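Local structure of FeoA (Thermococcus thioreducens, 3E19) at residues 5-10 and 70-75; 13-18 and 41-46. The protein probably acts in the regulation of iron uptake as a small, metal-binding beta-barrel protein of the FeoA family, whose domain belongs to the SH3-like clan. All coordinates share one frame; numbering follows the deposited sequence.

Contact 1. Residues 5-10 and 70-75; sequences VPLSEM and GRVMVR
The carbonyl oxygen of Val72 is gripped from the 5-10 side by two groups: Leu7 N donates a 2.8 Å hydrogen bond to Val72 O, and the CA of Pro6 adds a CA-H...O contact to the same oxygen at 3.2 Å. Two residues back along the strand, Val5 and Val74 form an antiparallel hydrogen-bonded pair, bonded both ways: Val5 N to Val74 O (2.9 Å) and Val74 N to Val5 O (2.8 Å). Between the two sets of bonds Pro6 faces Met73 as a non-hydrogen-bonded pair, a place that suits a residue without an N-H. The ring of Pro6 and the side chain of Met73 lie side by side on the same face, pointing the same way, with Pro6 CG 3.8 Å from Met73 SD. Met73 is bent at chi2 and chi3 (-57° and -49°), and its methyl CE comes in against the peptide bond joining Val5 to Pro6, 3.5 Å from Val5 C. An alanine in place of Met73 would probably leave the proline ring and that peptide without their thioether cover on this face. On the face of Val5 and Val74, Met10 crosses Val74 at about a right angle, its SD 3.8 Å from Val74 CG1, while Leu7 sets its CB against Val72 CB; Leu7, Met10, Val72 and Val74 are buried here, where branched and flexible apolar chains fit. Beyond Pro6 the chain turns into the 3-10 segment 7-9, where Leu7 and Ser8 touch Ala69 of helix 66-69. Strand 72-76 lies between strand 4-6 and strand 15-21, and Leu7, Met10 and Val74 reach across the interior to strand 41-46.

Contact 2. Residues 13-18 and 41-46; sequences GDKGIV and TIQVLE
Lys15 and Gln43 cross obliquely on one face of an antiparallel ribbon in the small SH3-like beta-barrel of FeoA, with Lys15 CG 4.0 Å from Gln43 CG. Their backbones form a non-hydrogen-bonded pair, so the long aliphatic stems lie close together. Gln43 has CG anti to its backbone N (chi1 -171°), which brings that atom against the carbonyl oxygen of Asp14. Lys15 leans the other way along the ribbon: bent at chi3, it brings CE to 4.1 Å from the methyl CG2 of Thr41. A lysine suits this exposed place because its methylenes can pack on neighbours while its ammonium group lies further out. Thr41 also faces Ile17 in the next non-hydrogen-bonded pair, and its OG1 meets Ile17 CG1 in a loose van der Waals contact.

Between these two pairs, Gly16 is paired with Ile42, whose side chain belongs to the opposite, buried face; the glycine has only hydrogen where another residue would carry a side chain, and Val74 CG1 packs against its CA. Ile42 lays its CG2 3.5 Å from Gly16 O, while the rest of its side chain leads away toward Leu7, Leu36 and Ile55. Val18 and Val44 contribute further branched apolar groups to this interior. Gly13, with a positive phi of 89°, adopts a backbone shape that glycine tolerates readily, and Asp14 turns OD2 back to accept a hydrogen bond from Gly11 N. Strand 41-46 ends in a classic beta bulge, Leu45 and Glu46 both facing Ile54. Four backbone bonds join the ribbon, the straightest running from Val44 N to Asp14 O at 2.9 Å, with an N-H...O angle of 172°.

How the contacts relate
From the N terminus, the chain passes through strand 4-6 and the 3-10 segment 7-9, then enters strand 15-21. After helix 24-32 it returns as strand 41-46, and contact 2 closes this inner loop. It continues through the hairpin strands 53-57 and 60-64 and helix 66-69 before strand 72-76 comes back to the start, where contact 1 closes the wider loop enclosing the first. Contact 1 therefore pairs the first strand of the chain with the last. Strands 72-76 and 15-21 are neighbours, with a probable hydrogen bond from Arg75 N to Ile17 O, and Leu7 CD1 packs against Ile42 CD1, linking both contacts through one apolar interior.

Contact 1. Residues 5-10 and 70-75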
loop_
_atom_site.group_PDB
_atom_site.type_symbol
_atom_site.label_atom_id
_atom_site.label_comp_id
_atom_site.label_asym_id
_atom_site.label_seq_id
_atom_site.Cartn_x
_atom_site.Cartn_y
_atom_site.Cartn_z
ATOM N N VAL C 5 -7.034 8.090 -35.234
ATOM C CA VAL C 5 -7.489 6.690 -35.161
ATOM C C VAL C 5 -7.771 6.306 -33.736
ATOM O O VAL C 5 -7.211 6.924 -32.837
ATOM C CB VAL C 5 -6.403 5.756 -35.699
ATOM C CG1 VAL C 5 -6.171 6.025 -37.191
ATOM C CG2 VAL C 5 -5.154 5.881 -34.909
ATOM N N PRO C 6 -8.645 5.305 -33.520
ATOM C CA PRO C 6 -8.827 4.764 -32.183
ATOM C C PRO C 6 -7.576 4.080 -31.662
ATOM O O PRO C 6 -6.795 3.495 -32.420
ATOM C CB PRO C 6 -9.973 3.750 -32.357
ATOM C CG PRO C 6 -10.615 4.114 -33.656
ATOM C CD PRO C 6 -9.516 4.623 -34.498
ATOM N N LEU C 7 -7.375 4.149 -30.357
ATOM C CA LEU C 7 -6.196 3.560 -29.784
ATOM C C LEU C 7 -6.169 2.076 -30.130
ATOM O O LEU C 7 -5.103 1.539 -30.334
ATOM C CB LEU C 7 -6.175 3.798 -28.285
ATOM C CG LEU C 7 -5.199 3.015 -27.430
ATOM C CD1 LEU C 7 -3.842 3.340 -27.892
ATOM C CD2 LEU C 7 -5.444 3.408 -25.963
ATOM N N SER C 8 -7.336 1.442 -30.209
ATOM C CA SER C 8 -7.480 0.014 -30.610
ATOM C C SER C 8 -6.847 -0.342 -31.954
ATOM O O SER C 8 -6.567 -1.528 -32.204
ATOM C CB SER C 8 -8.958 -0.369 -30.644
ATOM O OG SER C 8 -9.690 0.460 -31.543
ATOM N N GLU C 9 -6.631 0.654 -32.817
ATOM C CA GLU C 9 -6.047 0.437 -34.125
ATOM C C GLU C 9 -4.570 0.746 -34.202
ATOM O O GLU C 9 -3.987 0.600 -35.253
ATOM C CB GLU C 9 -6.831 1.201 -35.210
ATOM C CG GLU C 9 -8.163 0.566 -35.414
ATOM C CD GLU C 9 -9.147 1.401 -36.216
ATOM O OE1 GLU C 9 -8.720 2.295 -36.982
ATOM O OE2 GLU C 9 -10.368 1.131 -36.053
ATOM N N MET C 10 -3.949 1.119 -33.091
ATOM C CA MET C 10 -2.564 1.515 -33.112
ATOM C C MET C 10 -1.672 0.344 -32.729
ATOM O O MET C 10 -2.063 -0.555 -32.025
ATOM C CB MET C 10 -2.336 2.665 -32.149
ATOM C CG MET C 10 -3.028 3.905 -32.592
ATOM S SD MET C 10 -2.879 5.193 -31.349
ATOM C CE MET C 10 -1.133 5.628 -31.532
ATOM N N GLY C 70 -11.081 1.274 -28.161
ATOM C CA GLY C 70 -11.881 1.839 -29.234
ATOM C C GLY C 70 -12.536 3.174 -28.951
ATOM O O GLY C 70 -12.905 3.915 -29.870
ATOM N N ARG C 71 -12.705 3.493 -27.681
ATOM C CA ARG C 71 -13.231 4.766 -27.276
ATOM C C ARG C 71 -12.210 5.886 -27.182
ATOM O O ARG C 71 -12.614 7.044 -26.951
ATOM C CB ARG C 71 -13.878 4.692 -25.897
ATOM C CG ARG C 71 -14.866 3.594 -25.738
ATOM C CD ARG C 71 -16.128 3.727 -26.521
ATOM N NE ARG C 71 -17.089 2.893 -25.792
ATOM C CZ ARG C 71 -18.240 3.301 -25.254
ATOM N NH1 ARG C 71 -18.676 4.548 -25.403
ATOM N NH2 ARG C 71 -18.997 2.420 -24.600
ATOM N N VAL C 72 -10.917 5.573 -27.323
ATOM C CA VAL C 72 -9.891 6.578 -27.226
ATOM C C VAL C 72 -9.461 7.020 -28.649
ATOM O O VAL C 72 -8.864 6.241 -29.364
ATOM C CB VAL C 72 -8.710 6.081 -26.401
ATOM C CG1 VAL C 72 -7.674 7.162 -26.237
ATOM C CG2 VAL C 72 -9.173 5.586 -25.069
ATOM N N MET C 73 -9.775 8.248 -29.076
ATOM C CA MET C 73 -9.350 8.706 -30.416
ATOM C C MET C 73 -8.039 9.442 -30.284
ATOM O O MET C 73 -7.895 10.357 -29.458
ATOM C CB MET C 73 -10.412 9.664 -31.041
ATOM C CG MET C 73 -11.754 9.015 -31.278
ATOM S SD MET C 73 -11.600 7.551 -32.351
ATOM C CE MET C 73 -10.579 8.337 -33.671
ATOM N N VAL C 74 -7.082 9.090 -31.098
ATOM C CA VAL C 74 -5.735 9.558 -30.912
ATOM C C VAL C 74 -5.294 10.184 -32.232
ATOM O O VAL C 74 -5.566 9.622 -33.307
ATOM C CB VAL C 74 -4.834 8.387 -30.537
ATOM C CG1 VAL C 74 -3.375 8.816 -30.312
ATOM C CG2 VAL C 74 -5.400 7.730 -29.280
ATOM N N ARG C 75 -4.615 11.316 -32.159
ATOM C CA ARG C 75 -3.879 11.803 -33.327
ATOM C C ARG C 75 -2.438 11.323 -33.258
ATOM O O ARG C 75 -1.755 11.572 -32.276
ATOM C CB ARG C 75 -3.939 13.311 -33.428
ATOM C CG ARG C 75 -3.358 14.127 -32.281
ATOM C CD ARG C 75 -3.645 15.623 -32.596
ATOM N NE ARG C 75 -2.859 16.127 -33.723
ATOM C CZ ARG C 75 -3.075 17.293 -34.355
ATOM N NH1 ARG C 75 -2.266 17.644 -35.346
ATOM N NH2 ARG C 75 -4.130 18.067 -34.066
#

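Contact 2. Residues 13-18 and 41-46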
loop_
_atom_site.group_PDB
_atom_site.type_symbol
_atom_site.label_atom_id
_atom_site.label_comp_id
_atom_site.label_asym_id
_atom_site.label_seq_id
_atom_site.Cartn_x
_atom_site.Cartn_y
_atom_site.Cartn_z
ATOM N N GLY C 13 5.055 0.645 -30.911
ATOM C CA GLY C 13 5.825 1.739 -31.433
ATOM C C GLY C 13 5.064 3.017 -31.745
ATOM O O GLY C 13 5.685 4.061 -31.765
ATOM N N ASP C 14 3.762 2.965 -32.045
ATOM C CA ASP C 14 3.011 4.205 -32.342
ATOM C C ASP C 14 2.965 5.105 -31.114
ATOM O O ASP C 14 2.866 4.614 -29.966
ATOM C CB ASP C 14 1.569 3.935 -32.738
ATOM C CG ASP C 14 1.440 3.160 -34.015
ATOM O OD1 ASP C 14 2.449 3.039 -34.741
ATOM O OD2 ASP C 14 0.322 2.649 -34.274
ATOM N N LYS C 15 3.024 6.412 -31.358
ATOM C CA LYS C 15 2.784 7.422 -30.341
ATOM C C LYS C 15 1.755 8.407 -30.855
ATOM O O LYS C 15 1.746 8.743 -32.045
ATOM C CB LYS C 15 4.020 8.271 -30.089
ATOM C CG LYS C 15 5.247 7.578 -29.607
ATOM C CD LYS C 15 6.335 8.637 -29.342
ATOM C CE LYS C 15 5.905 9.660 -28.263
ATOM N NZ LYS C 15 7.012 10.130 -27.333
ATOM N N GLY C 16 0.973 8.948 -29.947
ATOM C CA GLY C 16 0.021 9.965 -30.305
ATOM C C GLY C 16 -0.521 10.746 -29.110
ATOM O O GLY C 16 -0.177 10.488 -27.951
ATOM N N ILE C 17 -1.417 11.658 -29.415
ATOM C CA ILE C 17 -2.038 12.539 -28.432
ATOM C C ILE C 17 -3.517 12.239 -28.447
ATOM O O ILE C 17 -4.151 12.248 -29.509
ATOM C CB ILE C 17 -1.821 14.050 -28.788
ATOM C CG1 ILE C 17 -0.365 14.387 -28.919
ATOM C CG2 ILE C 17 -2.472 14.973 -27.730
ATOM C CD1 ILE C 17 -0.113 15.746 -29.636
ATOM N N VAL C 18 -4.100 12.001 -27.284
ATOM C CA VAL C 18 -5.529 11.767 -27.209
ATOM C C VAL C 18 -6.290 13.029 -27.601
ATOM O O VAL C 18 -5.990 14.127 -27.091
ATOM C CB VAL C 18 -5.976 11.367 -25.785
ATOM C CG1 VAL C 18 -7.477 11.154 -25.751
ATOM C CG2 VAL C 18 -5.166 10.161 -25.281
ATOM N N THR C 41 -0.295 12.103 -23.945
ATOM C CA THR C 41 0.464 11.375 -24.956
ATOM C C THR C 41 0.552 9.915 -24.542
ATOM O O THR C 41 0.732 9.578 -23.377
ATOM C CB THR C 41 1.844 12.000 -25.161
ATOM O OG1 THR C 41 1.671 13.359 -25.585
ATOM C CG2 THR C 41 2.700 11.242 -26.176
ATOM N N ILE C 42 0.340 9.061 -25.512
ATOM C CA ILE C 42 0.331 7.645 -25.308
ATOM C C ILE C 42 1.353 7.015 -26.253
ATOM O O ILE C 42 1.490 7.446 -27.409
ATOM C CB ILE C 42 -1.128 7.082 -25.484
ATOM C CG1 ILE C 42 -1.147 5.563 -25.651
ATOM C CG2 ILE C 42 -1.880 7.692 -26.629
ATOM C CD1 ILE C 42 -2.454 5.028 -25.280
ATOM N N GLN C 43 2.088 6.029 -25.742
ATOM C CA GLN C 43 2.839 5.118 -26.573
ATOM C C GLN C 43 2.332 3.716 -26.425
ATOM O O GLN C 43 2.119 3.230 -25.311
ATOM C CB GLN C 43 4.320 5.105 -26.236
ATOM C CG GLN C 43 5.147 4.312 -27.274
ATOM C CD GLN C 43 6.609 4.203 -26.872
ATOM O OE1 GLN C 43 7.348 3.319 -27.346
ATOM N NE2 GLN C 43 7.028 5.073 -25.957
ATOM N N VAL C 44 2.165 3.067 -27.570
ATOM C CA VAL C 44 1.736 1.703 -27.606
ATOM C C VAL C 44 2.991 0.843 -27.547
ATOM O O VAL C 44 3.911 1.044 -28.351
ATOM C CB VAL C 44 0.952 1.432 -28.854
ATOM C CG1 VAL C 44 0.489 -0.045 -28.860
ATOM C CG2 VAL C 44 -0.226 2.444 -28.891
ATOM N N LEU C 45 3.024 -0.058 -26.565
ATOM C CA LEU C 45 4.191 -0.910 -26.309
ATOM C C LEU C 45 4.008 -2.327 -26.847
ATOM O O LEU C 45 4.954 -2.916 -27.309
ATOM C CB LEU C 45 4.479 -0.990 -24.813
ATOM C CG LEU C 45 4.753 0.308 -24.060
ATOM C CD1 LEU C 45 5.244 -0.021 -22.685
ATOM C CD2 LEU C 45 5.781 1.159 -24.760
ATOM N N GLU C 46 2.804 -2.875 -26.744
ATOM C CA GLU C 46 2.521 -4.247 -27.186
ATOM C C GLU C 46 1.062 -4.349 -27.532
ATOM O O GLU C 46 0.226 -3.691 -26.920
ATOM C CB GLU C 46 2.808 -5.350 -26.131
ATOM C CG GLU C 46 3.733 -4.979 -25.004
ATOM C CD GLU C 46 3.828 -6.056 -23.930
ATOM O OE1 GLU C 46 3.357 -7.195 -24.188
ATOM O OE2 GLU C 46 4.368 -5.752 -22.821
#